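Local coordinates for Mll8374 protein (Mesorhizobium loti, PDB 3B5E) that probably hydrolyses carboxylic ester bonds, as a serine hydrolase of the alpha/beta-hydrolase fold, at residues T14-P19 with A103-L108; A97-A102 with P133-L138; A61-I66 with D70-F75; E76-D79 with F83-K86. All blocks are in the same frame, centred on the assembly; numbering follows the deposited sequence. Where two conformers were deposited one is given.

How the interactions relate
Helix 85-106 ties three of the four contacts together: interaction 4 sits at its start, interaction 2 on its body and interaction 1 at its C-terminal end, with interactions 1 and 4 centred about 26 Å apart. Interactions 1 and 2 touch where L16 CB lies 3.6 Å from E101 OE1. Interaction 3 meets interaction 1 through the backbone, P19 O lying 2.8 Å from R63 N, and runs straight on in the chain into interaction 4, where F75 packs edge-to-face on F83. A sulfate bound by both R73 and R77 also joins interactions 3 and 4. The probable active site is met by interaction 3, where W74 touches the presumed nucleophile elbow G117-S119-G121.

Interaction 1 (T14-P19 with A103-L108); sequences TDLAFP and AKRHGL
D15 and R105 form a salt bridge that joins the loop before strand 20-23 to the last turn of helix 85-106. R105 reaches out with CG anti to its backbone N (chi1 170°) and meets the carboxylate end-on, one nitrogen to each oxygen. The NH1 bond to D15 OD1 is 3.0 Å long and almost straight, with the oxygen in the guanidinium plane. NH2 to D15 OD2 is also 3.0 Å but more bent, at 142°, with OD2 tilted from the guanidinium plane; the two planes are 44° apart, and both oxygens are approached from above the carboxylate. The close-packed side belongs to L16, whose CD2 lies over one face of the guanidinium, offset toward its rim, beside CG at 3.6 Å from R105 NH1. In an alpha/beta-hydrolase fold of this kind the helix flanks the central sheet, and here the N-terminal loop lies across its C-terminal end before entering the edge strand. The Y20 hydroxyl, on that strand, is hydrogen-bonded to R105 NH1 and to H106 NE2, while L16 also packs on F98 and E101. The solvent side is looser: D15 and R105 are both exposed, and the segments bury just 154 Å² between them.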
loop_
_atom_site.group_PDB
_atom_site.type_symbol
_atom_site.label_atom_id
_atom_site.label_comp_id
_atom_site.label_asym_id
_atom_site.label_seq_id
_atom_site.Cartn_x
_atom_site.Cartn_y
_atom_site.Cartn_z
ATOM N N THR A 14 14.627 13.468 -1.334
ATOM C CA THR A 14 14.873 13.180 0.067
ATOM C C THR A 14 14.545 14.321 1.040
ATOM O O THR A 14 14.869 14.226 2.211
ATOM C CB THR A 14 16.351 12.734 0.275
ATOM O OG1 THR A 14 17.221 13.780 -0.146
ATOM C CG2 THR A 14 16.657 11.473 -0.528
ATOM N N ASP A 15 13.891 15.381 0.584
ATOM C CA ASP A 15 13.589 16.486 1.494
ATOM C C ASP A 15 12.224 16.423 2.177
ATOM O O ASP A 15 11.928 17.280 3.012
ATOM C CB ASP A 15 13.762 17.828 0.809
ATOM C CG ASP A 15 13.047 17.906 -0.491
ATOM O OD1 ASP A 15 12.561 16.856 -0.963
ATOM O OD2 ASP A 15 13.021 19.010 -1.068
ATOM N N LEU A 16 11.401 15.418 1.865
ATOM C CA LEU A 16 10.163 15.190 2.618
ATOM C C LEU A 16 10.409 14.075 3.650
ATOM O O LEU A 16 11.508 13.554 3.747
ATOM C CB LEU A 16 8.991 14.876 1.663
ATOM C CG LEU A 16 8.643 15.960 0.642
ATOM C CD1 LEU A 16 7.385 15.612 -0.184
ATOM C CD2 LEU A 16 8.488 17.299 1.336
ATOM N N ALA A 17 9.394 13.720 4.421
ATOM C CA ALA A 17 9.564 12.796 5.554
ATOM C C ALA A 17 10.014 11.395 5.135
ATOM O O ALA A 17 10.709 10.731 5.887
ATOM C CB ALA A 17 8.269 12.722 6.373
ATOM N N PHE A 18 9.603 10.960 3.938
ATOM C CA PHE A 18 9.977 9.661 3.374
ATOM C C PHE A 18 10.707 9.883 2.069
ATOM O O PHE A 18 10.299 10.733 1.290
ATOM C CB PHE A 18 8.717 8.792 3.104
ATOM C CG PHE A 18 8.080 8.260 4.349
ATOM C CD1 PHE A 18 7.413 9.116 5.223
ATOM C CD2 PHE A 18 8.170 6.917 4.677
ATOM C CE1 PHE A 18 6.841 8.620 6.387
ATOM C CE2 PHE A 18 7.587 6.429 5.823
ATOM C CZ PHE A 18 6.947 7.281 6.686
ATOM N N PRO A 19 11.788 9.122 1.813
ATOM C CA PRO A 19 12.354 9.245 0.470
ATOM C C PRO A 19 11.392 8.676 -0.583
ATOM O O PRO A 19 10.625 7.763 -0.288
ATOM C CB PRO A 19 13.646 8.423 0.533
ATOM C CG PRO A 19 13.846 8.093 1.950
ATOM C CD PRO A 19 12.525 8.142 2.620
ATOM N N ALA A 103 1.325 15.384 -2.005
ATOM C CA ALA A 103 0.191 15.823 -2.838
ATOM C C ALA A 103 0.221 17.329 -3.142
ATOM O O ALA A 103 -0.005 17.775 -4.290
ATOM C CB ALA A 103 -1.140 15.414 -2.173
ATOM N N LYS A 104 0.518 18.128 -2.126
ATOM C CA LYS A 104 0.626 19.578 -2.296
ATOM C C LYS A 104 1.771 19.937 -3.261
ATOM O O LYS A 104 1.633 20.780 -4.162
ATOM C CB LYS A 104 0.859 20.279 -0.939
ATOM C CG LYS A 104 -0.394 20.553 -0.123
ATOM N N ARG A 105 2.912 19.298 -3.058
ATOM C CA ARG A 105 4.090 19.608 -3.823
ATOM C C ARG A 105 3.933 19.310 -5.334
ATOM O O ARG A 105 4.430 20.068 -6.185
ATOM C CB ARG A 105 5.285 18.842 -3.262
ATOM C CG ARG A 105 6.470 18.936 -4.164
ATOM C CD ARG A 105 7.622 18.233 -3.583
ATOM N NE ARG A 105 8.348 19.055 -2.630
ATOM C CZ ARG A 105 9.478 18.654 -2.051
ATOM N NH1 ARG A 105 9.999 17.442 -2.330
ATOM N NH2 ARG A 105 10.079 19.460 -1.195
ATOM N N HIS A 106 3.266 18.207 -5.656
ATOM C CA HIS A 106 3.179 17.726 -7.035
ATOM C C HIS A 106 1.773 17.830 -7.643
ATOM O O HIS A 106 1.524 17.348 -8.749
ATOM C CB HIS A 106 3.700 16.303 -7.088
ATOM C CG HIS A 106 5.113 16.162 -6.601
ATOM N ND1 HIS A 106 6.195 16.698 -7.276
ATOM C CD2 HIS A 106 5.620 15.541 -5.511
ATOM C CE1 HIS A 106 7.306 16.397 -6.622
ATOM N NE2 HIS A 106 6.983 15.702 -5.546
ATOM N N GLY A 107 0.856 18.478 -6.939
ATOM C CA GLY A 107 -0.516 18.635 -7.417
ATOM C C GLY A 107 -1.260 17.308 -7.542
ATOM O O GLY A 107 -2.047 17.125 -8.479
ATOM N N LEU A 108 -1.020 16.375 -6.618
ATOM C CA LEU A 108 -1.660 15.075 -6.695
ATOM C C LEU A 108 -3.106 15.194 -6.251
ATOM O O LEU A 108 -3.406 15.856 -5.273
ATOM C CB LEU A 108 -0.936 14.039 -5.856
ATOM C CG LEU A 108 0.562 13.837 -6.121
ATOM C CD1 LEU A 108 1.179 12.825 -5.178
ATOM C CD2 LEU A 108 0.834 13.491 -7.612
#

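Interaction 2 (A97-A102 with P133-L138); sequences AFTNEA and PGIVRL
T99 and I135 meet between a sheet-flanking helix of the alpha/beta-hydrolase fold, 85-106, and the loop that leads from helix 120-131 into strand 138-142. The join is small and buried, without a hydrogen bond across it. What touches is the threonine hydroxyl and a methyl branch. T99 has two conformers; in the one described here, OG1 stands 3.5 Å from I135 CG2 and 4.1 Å from I135 CD1. OG1 then sits between the backbone N and the carbonyl carbon (chi1 68°), a position from which it is also hydrogen-bonded to A96 O, earlier in the helix. I135 presents both branches. CG2, anti to the backbone N, is the one nearest the hydroxyl; CG1 is anti to the carbonyl carbon, and the extended chi2 of 171° brings CD1 toward N100, 4.4 Å from ND2, at the exposed border of the contact. F115 of strand 113-118 packs against both T99 and I135, filling in the join from the sheet side. R137 bends back over its own loop, with a salt bridge to D111 from NH2, and NH1 donates to I135 O at 2.9 Å from above the carbonyl plane.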
loop_
_atom_site.group_PDB
_atom_site.type_symbol
_atom_site.label_atom_id
_atom_site.label_comp_id
_atom_site.label_asym_id
_atom_site.label_seq_id
_atom_site.Cartn_x
_atom_site.Cartn_y
_atom_site.Cartn_z
ATOM N N ALA A 97 1.129 12.415 7.068
ATOM C CA ALA A 97 1.653 13.781 6.869
ATOM C C ALA A 97 2.370 13.884 5.516
ATOM O O ALA A 97 2.130 14.821 4.757
ATOM C CB ALA A 97 2.578 14.165 8.000
ATOM N N PHE A 98 3.208 12.890 5.215
ATOM C CA PHE A 98 3.927 12.812 3.948
ATOM C C PHE A 98 3.005 12.817 2.721
ATOM O O PHE A 98 3.297 13.501 1.709
ATOM C CB PHE A 98 4.830 11.560 3.936
ATOM C CG PHE A 98 5.384 11.221 2.571
ATOM C CD1 PHE A 98 6.429 11.968 2.044
ATOM C CD2 PHE A 98 4.848 10.187 1.816
ATOM C CE1 PHE A 98 6.939 11.694 0.793
ATOM C CE2 PHE A 98 5.344 9.890 0.554
ATOM C CZ PHE A 98 6.411 10.647 0.034
ATOM N N THR A 99 1.891 12.077 2.787
ATOM C CA THR A 99 0.963 12.004 1.644
ATOM C C THR A 99 0.477 13.391 1.312
ATOM O O THR A 99 0.453 13.781 0.158
ATOM C CB THR A 99 -0.280 11.054 1.841
ATOM O OG1 THR A 99 -1.178 11.570 2.833
ATOM C CG2 THR A 99 0.154 9.676 2.202
ATOM N N ASN A 100 0.112 14.137 2.343
ATOM C CA ASN A 100 -0.370 15.482 2.166
ATOM C C ASN A 100 0.708 16.437 1.584
ATOM O O ASN A 100 0.423 17.201 0.653
ATOM C CB ASN A 100 -1.023 15.946 3.479
ATOM C CG ASN A 100 -2.286 15.078 3.842
ATOM O OD1 ASN A 100 -3.017 14.583 2.945
ATOM N ND2 ASN A 100 -2.506 14.856 5.143
ATOM N N GLU A 101 1.925 16.359 2.139
ATOM C CA GLU A 101 3.102 17.094 1.646
ATOM C C GLU A 101 3.321 16.794 0.175
ATOM O O GLU A 101 3.401 17.701 -0.643
ATOM C CB GLU A 101 4.402 16.674 2.351
ATOM C CG GLU A 101 4.568 16.984 3.811
ATOM C CD GLU A 101 5.999 16.674 4.290
ATOM O OE1 GLU A 101 6.465 15.488 4.218
ATOM O OE2 GLU A 101 6.652 17.637 4.740
ATOM N N ALA A 102 3.452 15.504 -0.131
ATOM C CA ALA A 102 3.705 15.047 -1.503
ATOM C C ALA A 102 2.577 15.487 -2.452
ATOM O O ALA A 102 2.830 15.927 -3.582
ATOM C CB ALA A 102 3.907 13.519 -1.552
ATOM N N PRO A 133 -8.060 8.339 9.042
ATOM C CA PRO A 133 -9.110 8.390 8.051
ATOM C C PRO A 133 -9.151 9.728 7.298
ATOM O O PRO A 133 -8.704 10.763 7.797
ATOM C CB PRO A 133 -10.377 8.203 8.883
ATOM C CG PRO A 133 -10.011 8.679 10.238
ATOM C CD PRO A 133 -8.597 8.282 10.416
ATOM N N GLY A 134 -9.672 9.677 6.085
ATOM C CA GLY A 134 -9.792 10.842 5.259
ATOM C C GLY A 134 -8.677 11.011 4.253
ATOM O O GLY A 134 -8.649 12.013 3.556
ATOM N N ILE A 135 -7.751 10.065 4.195
ATOM C CA ILE A 135 -6.648 10.120 3.238
ATOM C C ILE A 135 -6.839 9.106 2.094
ATOM O O ILE A 135 -6.833 9.485 0.911
ATOM C CB ILE A 135 -5.304 9.857 3.922
ATOM C CG1 ILE A 135 -5.036 10.967 4.943
ATOM C CG2 ILE A 135 -4.182 9.778 2.880
ATOM C CD1 ILE A 135 -3.870 10.714 5.808
ATOM N N VAL A 136 -7.016 7.837 2.463
ATOM C CA VAL A 136 -7.179 6.756 1.502
ATOM C C VAL A 136 -8.633 6.632 1.034
ATOM O O VAL A 136 -9.554 6.610 1.853
ATOM C CB VAL A 136 -6.645 5.437 2.083
ATOM C CG1 VAL A 136 -6.770 4.290 1.058
ATOM C CG2 VAL A 136 -5.186 5.607 2.525
ATOM N N ARG A 137 -8.821 6.604 -0.293
ATOM C CA ARG A 137 -10.110 6.295 -0.940
ATOM C C ARG A 137 -10.122 4.935 -1.658
ATOM O O ARG A 137 -11.170 4.324 -1.803
ATOM C CB ARG A 137 -10.474 7.350 -1.991
ATOM C CG ARG A 137 -11.013 8.668 -1.442
ATOM C CD ARG A 137 -9.903 9.584 -0.892
ATOM N NE ARG A 137 -10.230 11.017 -1.004
ATOM C CZ ARG A 137 -9.530 12.008 -0.437
ATOM N NH1 ARG A 137 -8.469 11.745 0.322
ATOM N NH2 ARG A 137 -9.901 13.278 -0.616
ATOM N N LEU A 138 -8.948 4.500 -2.103
ATOM C CA LEU A 138 -8.767 3.285 -2.892
ATOM C C LEU A 138 -7.473 2.633 -2.442
ATOM O O LEU A 138 -6.435 3.293 -2.409
ATOM C CB LEU A 138 -8.662 3.610 -4.388
ATOM C CG LEU A 138 -9.860 4.163 -5.185
ATOM C CD1 LEU A 138 -9.468 4.363 -6.655
ATOM C CD2 LEU A 138 -11.069 3.242 -5.076
#

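Interaction 3 (A61-I66 with D70-F75); sequences AARGRI and DGFRWF. With EDO (1,2-ethanediol), chain K; SO4 (sulfate ion), chain C.
I66 and R73 pair as an antiparallel hydrogen-bonded bridge, R73 N to I66 O at 2.8 Å and I66 N to R73 O at 3.3 Å, in the small hairpin of strands 66-68 and 71-73 that follows central strand 58-62. Beside it, R63 lies flat over F72: its CD stands 3.6 Å from the ring centroid, a CH-pi contact over the face, and the guanidinium is only 15° from parallel to the ring. E43 takes R63 NE in a salt bridge, and an ethanediol is weakly bound at the guanidinium edge. The W74 indole lies against the glycine backbone, with G64 CA 3.7 Å from the centroid of its six-membered ring; A62 CB meets its edge, and W74 NE1 donates to H37 O. I66 CD1 reaches F75 CA at 3.4 Å. With chi1 at 56° and a bend at chi3, R73 turns NE and NH2 to F75 O, while NH1 and NH2 bond sulfate O2 (2.9 Å) and O1 (3.3 Å). S39 also holds this sulfate, probably from the crystallisation liquor; its presence implies that R73, fixed by F75 O, still offers N-H donors to an anion.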
loop_
_atom_site.group_PDB
_atom_site.type_symbol
_atom_site.label_atom_id
_atom_site.label_comp_id
_atom_site.label_asym_id
_atom_site.label_seq_id
_atom_site.Cartn_x
_atom_site.Cartn_y
_atom_site.Cartn_z
ATOM N N ALA A 61 6.678 6.452 -5.708
ATOM C CA ALA A 61 7.342 5.240 -5.252
ATOM C C ALA A 61 8.115 5.607 -3.977
ATOM O O ALA A 61 9.234 6.106 -4.048
ATOM C CB ALA A 61 8.251 4.718 -6.320
ATOM N N ALA A 62 7.489 5.336 -2.824
ATOM C CA ALA A 62 7.991 5.736 -1.518
ATOM C C ALA A 62 8.887 4.661 -0.895
ATOM O O ALA A 62 8.710 3.451 -1.126
ATOM C CB ALA A 62 6.843 6.063 -0.606
ATOM N N ARG A 63 9.817 5.109 -0.066
ATOM C CA ARG A 63 10.752 4.207 0.632
ATOM C C ARG A 63 10.499 4.211 2.129
ATOM O O ARG A 63 10.362 5.267 2.731
ATOM C CB ARG A 63 12.193 4.631 0.362
ATOM C CG ARG A 63 13.277 3.700 0.962
ATOM C CD ARG A 63 14.663 4.247 0.846
ATOM N NE ARG A 63 15.149 4.119 -0.529
ATOM C CZ ARG A 63 16.400 4.329 -0.915
ATOM N NH1 ARG A 63 17.323 4.723 -0.059
ATOM N NH2 ARG A 63 16.726 4.140 -2.179
ATOM N N GLY A 64 10.465 3.017 2.721
ATOM C CA GLY A 64 10.391 2.865 4.178
ATOM C C GLY A 64 11.569 3.494 4.910
ATOM O O GLY A 64 12.660 3.665 4.364
ATOM N N ARG A 65 11.343 3.884 6.155
ATOM C CA ARG A 65 12.361 4.621 6.908
ATOM C C ARG A 65 13.252 3.757 7.788
ATOM O O ARG A 65 14.202 4.258 8.378
ATOM C CB ARG A 65 11.701 5.693 7.742
ATOM C CG ARG A 65 10.900 6.621 6.888
ATOM C CD ARG A 65 10.632 7.928 7.558
ATOM N NE ARG A 65 10.007 7.794 8.870
ATOM C CZ ARG A 65 9.567 8.822 9.594
ATOM N NH1 ARG A 65 9.676 10.066 9.148
ATOM N NH2 ARG A 65 9.015 8.607 10.775
ATOM N N ILE A 66 12.974 2.464 7.836
ATOM C CA ILE A 66 13.717 1.525 8.668
ATOM C C ILE A 66 14.554 0.607 7.781
ATOM O O ILE A 66 13.999 -0.097 6.944
ATOM C CB ILE A 66 12.732 0.691 9.517
ATOM C CG1 ILE A 66 11.955 1.611 10.456
ATOM C CG2 ILE A 66 13.455 -0.383 10.324
ATOM C CD1 ILE A 66 10.791 0.967 11.070
ATOM N N ASP A 70 19.771 -4.916 2.860
ATOM C CA ASP A 70 20.071 -3.987 1.750
ATOM C C ASP A 70 18.870 -3.142 1.337
ATOM O O ASP A 70 18.977 -2.315 0.436
ATOM C CB ASP A 70 20.606 -4.741 0.530
ATOM C CG ASP A 70 21.989 -5.348 0.780
ATOM O OD1 ASP A 70 22.874 -4.638 1.336
ATOM O OD2 ASP A 70 22.180 -6.537 0.429
ATOM N N GLY A 71 17.736 -3.339 1.996
ATOM C CA GLY A 71 16.543 -2.567 1.698
ATOM C C GLY A 71 15.976 -1.946 2.946
ATOM O O GLY A 71 16.720 -1.504 3.809
ATOM N N PHE A 72 14.645 -1.899 3.001
ATOM C CA PHE A 72 13.915 -1.089 3.958
ATOM C C PHE A 72 12.598 -1.777 4.342
ATOM O O PHE A 72 12.127 -2.730 3.677
ATOM C CB PHE A 72 13.687 0.338 3.380
ATOM C CG PHE A 72 14.974 1.004 2.960
ATOM C CD1 PHE A 72 15.732 1.709 3.886
ATOM C CD2 PHE A 72 15.486 0.841 1.660
ATOM C CE1 PHE A 72 16.961 2.245 3.527
ATOM C CE2 PHE A 72 16.713 1.386 1.300
ATOM C CZ PHE A 72 17.441 2.086 2.238
ATOM N N ARG A 73 12.031 -1.287 5.429
ATOM C CA ARG A 73 10.718 -1.694 5.875
ATOM C C ARG A 73 9.996 -0.500 6.467
ATOM O O ARG A 73 10.602 0.531 6.722
ATOM C CB ARG A 73 10.817 -2.845 6.886
ATOM C CG ARG A 73 11.704 -2.576 8.140
ATOM C CD ARG A 73 11.749 -3.797 9.070
ATOM N NE ARG A 73 10.383 -4.183 9.424
ATOM C CZ ARG A 73 9.726 -5.244 8.988
ATOM N NH1 ARG A 73 10.322 -6.176 8.252
ATOM N NH2 ARG A 73 8.458 -5.411 9.359
ATOM N N TRP A 74 8.697 -0.683 6.691
ATOM C CA TRP A 74 7.767 0.396 7.025
ATOM C C TRP A 74 7.553 0.597 8.524
ATOM O O TRP A 74 7.198 1.673 8.962
ATOM C CB TRP A 74 6.435 0.131 6.301
ATOM C CG TRP A 74 6.640 0.270 4.797
ATOM C CD1 TRP A 74 6.821 -0.727 3.895
ATOM C CD2 TRP A 74 6.735 1.499 4.063
ATOM N NE1 TRP A 74 7.048 -0.208 2.653
ATOM C CE2 TRP A 74 6.999 1.159 2.722
ATOM C CE3 TRP A 74 6.656 2.852 4.416
ATOM C CZ2 TRP A 74 7.134 2.108 1.743
ATOM C CZ3 TRP A 74 6.794 3.783 3.442
ATOM C CH2 TRP A 74 7.041 3.411 2.121
ATOM N N PHE A 75 7.734 -0.463 9.296
ATOM C CA PHE A 75 7.638 -0.392 10.757
ATOM C C PHE A 75 8.329 -1.603 11.362
ATOM O O PHE A 75 8.499 -2.613 10.702
ATOM C CB PHE A 75 6.177 -0.248 11.249
ATOM C CG PHE A 75 5.201 -1.184 10.596
ATOM C CD1 PHE A 75 5.104 -2.527 10.996
ATOM C CD2 PHE A 75 4.335 -0.731 9.600
ATOM C CE1 PHE A 75 4.182 -3.378 10.422
ATOM C CE2 PHE A 75 3.443 -1.591 8.988
ATOM C CZ PHE A 75 3.354 -2.932 9.410
HETATM C C1 EDO K . 20.671 5.378 -1.073
HETATM O O1 EDO K . 20.055 4.814 -2.235
HETATM C C2 EDO K . 21.439 4.287 -0.337
HETATM O O2 EDO K . 20.674 3.777 0.765
HETATM S S SO4 C . 7.294 -8.557 7.218
HETATM O O1 SO4 C . 6.530 -7.386 7.570
HETATM O O2 SO4 C . 8.712 -8.306 7.054
HETATM O O3 SO4 C . 6.901 -9.026 5.950
HETATM O O4 SO4 C . 7.167 -9.551 8.275
HETATM O O HOH W 1 8.729 3.749 7.578
#

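Interaction 4 (E76-D79 with F83-K86); sequences ERID and FEQK. With EDO (1,2-ethanediol), chain N.
R77 and F83 cross at an angle, the arginine's aliphatic chain running past the phenylalanine so that R77 CG comes within 3.5 Å of F83 CE1. The guanidinium and ring planes are turned only 19° from each other, yet the touching is done by the methylenes: with CG anti to the backbone N (chi1 -174°) the chain runs past the ring and bends at chi3, and its NH1 forms a salt bridge to the sulfate that R73 also binds. The E76 carbonyl oxygen approaches the ring from its edge. E76 and E84 lie side by side and point the same way. E84 has two conformers; in the one described here its carboxylate lies against E76 CB, the two OE1 atoms are 5.1 Å apart, two like charges not in contact, and I78 CG1 packs on the E84 side chain. The backbone here is a short antiparallel hairpin, strands 77-79 and 82-83, with R77 and F83 as a non-hydrogen-bonded pair and a classic beta bulge at I78 and D79 facing R82. E84 N donates to E76 O at 3.0 Å, and E84 stands at the N-cap position of helix 85-106. At the helix start, an ethanediol accepts from Q85 N and K86 N, while Q85 NE2 donates to F83 O at 3.1 Å and also to V147 O.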
loop_
_atom_site.group_PDB
_atom_site.type_symbol
_atom_site.label_atom_id
_atom_site.label_comp_id
_atom_site.label_asym_id
_atom_site.label_seq_id
_atom_site.Cartn_x
_atom_site.Cartn_y
_atom_site.Cartn_z
ATOM N N GLU A 76 8.707 -1.499 12.623
ATOM C CA GLU A 76 9.529 -2.521 13.252
ATOM C C GLU A 76 8.753 -3.806 13.467
ATOM O O GLU A 76 7.553 -3.804 13.775
ATOM C CB GLU A 76 10.080 -2.010 14.587
ATOM C CG GLU A 76 10.920 -0.755 14.465
ATOM C CD GLU A 76 12.357 -0.984 13.955
ATOM O OE1 GLU A 76 12.710 -2.128 13.565
ATOM O OE2 GLU A 76 13.136 0.013 13.942
ATOM N N ARG A 77 9.454 -4.917 13.286
ATOM C CA ARG A 77 8.921 -6.224 13.575
ATOM C C ARG A 77 9.527 -6.805 14.862
ATOM O O ARG A 77 10.723 -6.676 15.116
ATOM C CB ARG A 77 9.197 -7.150 12.407
ATOM C CG ARG A 77 8.544 -8.486 12.581
ATOM C CD ARG A 77 8.620 -9.280 11.360
ATOM N NE ARG A 77 9.990 -9.591 11.037
ATOM C CZ ARG A 77 10.358 -10.535 10.184
ATOM N NH1 ARG A 77 9.459 -11.289 9.561
ATOM N NH2 ARG A 77 11.646 -10.733 9.957
ATOM N N ILE A 78 8.684 -7.437 15.682
ATOM C CA ILE A 78 9.144 -8.133 16.874
ATOM C C ILE A 78 9.589 -9.570 16.498
ATOM O O ILE A 78 10.677 -10.008 16.860
ATOM C CB ILE A 78 8.041 -8.187 17.968
ATOM C CG1 ILE A 78 7.624 -6.777 18.407
ATOM C CG2 ILE A 78 8.533 -8.934 19.175
ATOM C CD1 ILE A 78 6.300 -6.764 19.208
ATOM N N ASP A 79 8.727 -10.284 15.792
ATOM C CA ASP A 79 8.959 -11.648 15.326
ATOM C C ASP A 79 8.020 -11.757 14.133
ATOM O O ASP A 79 7.088 -10.964 14.034
ATOM C CB ASP A 79 8.567 -12.697 16.395
ATOM C CG ASP A 79 9.614 -12.871 17.474
ATOM O OD1 ASP A 79 10.761 -13.262 17.134
ATOM O OD2 ASP A 79 9.307 -12.616 18.667
ATOM N N PHE A 83 4.305 -7.214 15.333
ATOM C CA PHE A 83 4.928 -5.951 14.993
ATOM C C PHE A 83 4.851 -4.986 16.147
ATOM O O PHE A 83 3.934 -5.064 16.982
ATOM C CB PHE A 83 4.295 -5.396 13.723
ATOM C CG PHE A 83 4.349 -6.370 12.598
ATOM C CD1 PHE A 83 5.516 -6.518 11.876
ATOM C CD2 PHE A 83 3.279 -7.200 12.327
ATOM C CE1 PHE A 83 5.612 -7.449 10.878
ATOM C CE2 PHE A 83 3.372 -8.156 11.345
ATOM C CZ PHE A 83 4.535 -8.262 10.594
ATOM N N GLU A 84 5.822 -4.079 16.211
ATOM C CA GLU A 84 5.894 -3.099 17.290
ATOM C C GLU A 84 4.805 -2.056 17.073
ATOM O O GLU A 84 4.823 -1.328 16.088
ATOM C CB GLU A 84 7.278 -2.446 17.360
ATOM C CG GLU A 84 8.373 -3.439 17.676
ATOM C CD GLU A 84 9.740 -2.815 17.865
ATOM O OE1 GLU A 84 9.852 -1.578 17.757
ATOM O OE2 GLU A 84 10.708 -3.570 18.116
ATOM N N GLN A 85 3.868 -1.987 18.011
ATOM C CA GLN A 85 2.675 -1.203 17.823
ATOM C C GLN A 85 3.001 0.286 17.827
ATOM O O GLN A 85 2.483 1.017 16.995
ATOM C CB GLN A 85 1.635 -1.582 18.864
ATOM C CG GLN A 85 1.223 -3.021 18.811
ATOM C CD GLN A 85 0.465 -3.364 17.562
ATOM O OE1 GLN A 85 -0.597 -2.813 17.319
ATOM N NE2 GLN A 85 0.983 -4.281 16.783
ATOM N N LYS A 86 3.916 0.701 18.705
ATOM C CA LYS A 86 4.400 2.085 18.747
ATOM C C LYS A 86 5.043 2.518 17.403
ATOM O O LYS A 86 4.882 3.655 16.953
ATOM C CB LYS A 86 5.366 2.246 19.939
ATOM C CG LYS A 86 5.852 3.636 20.192
HETATM C C1 EDO N . 5.175 -1.907 21.664
HETATM O O1 EDO N . 4.794 -0.724 20.981
HETATM C C2 EDO N . 4.055 -2.919 21.512
HETATM O O2 EDO N . 4.346 -3.702 20.367
#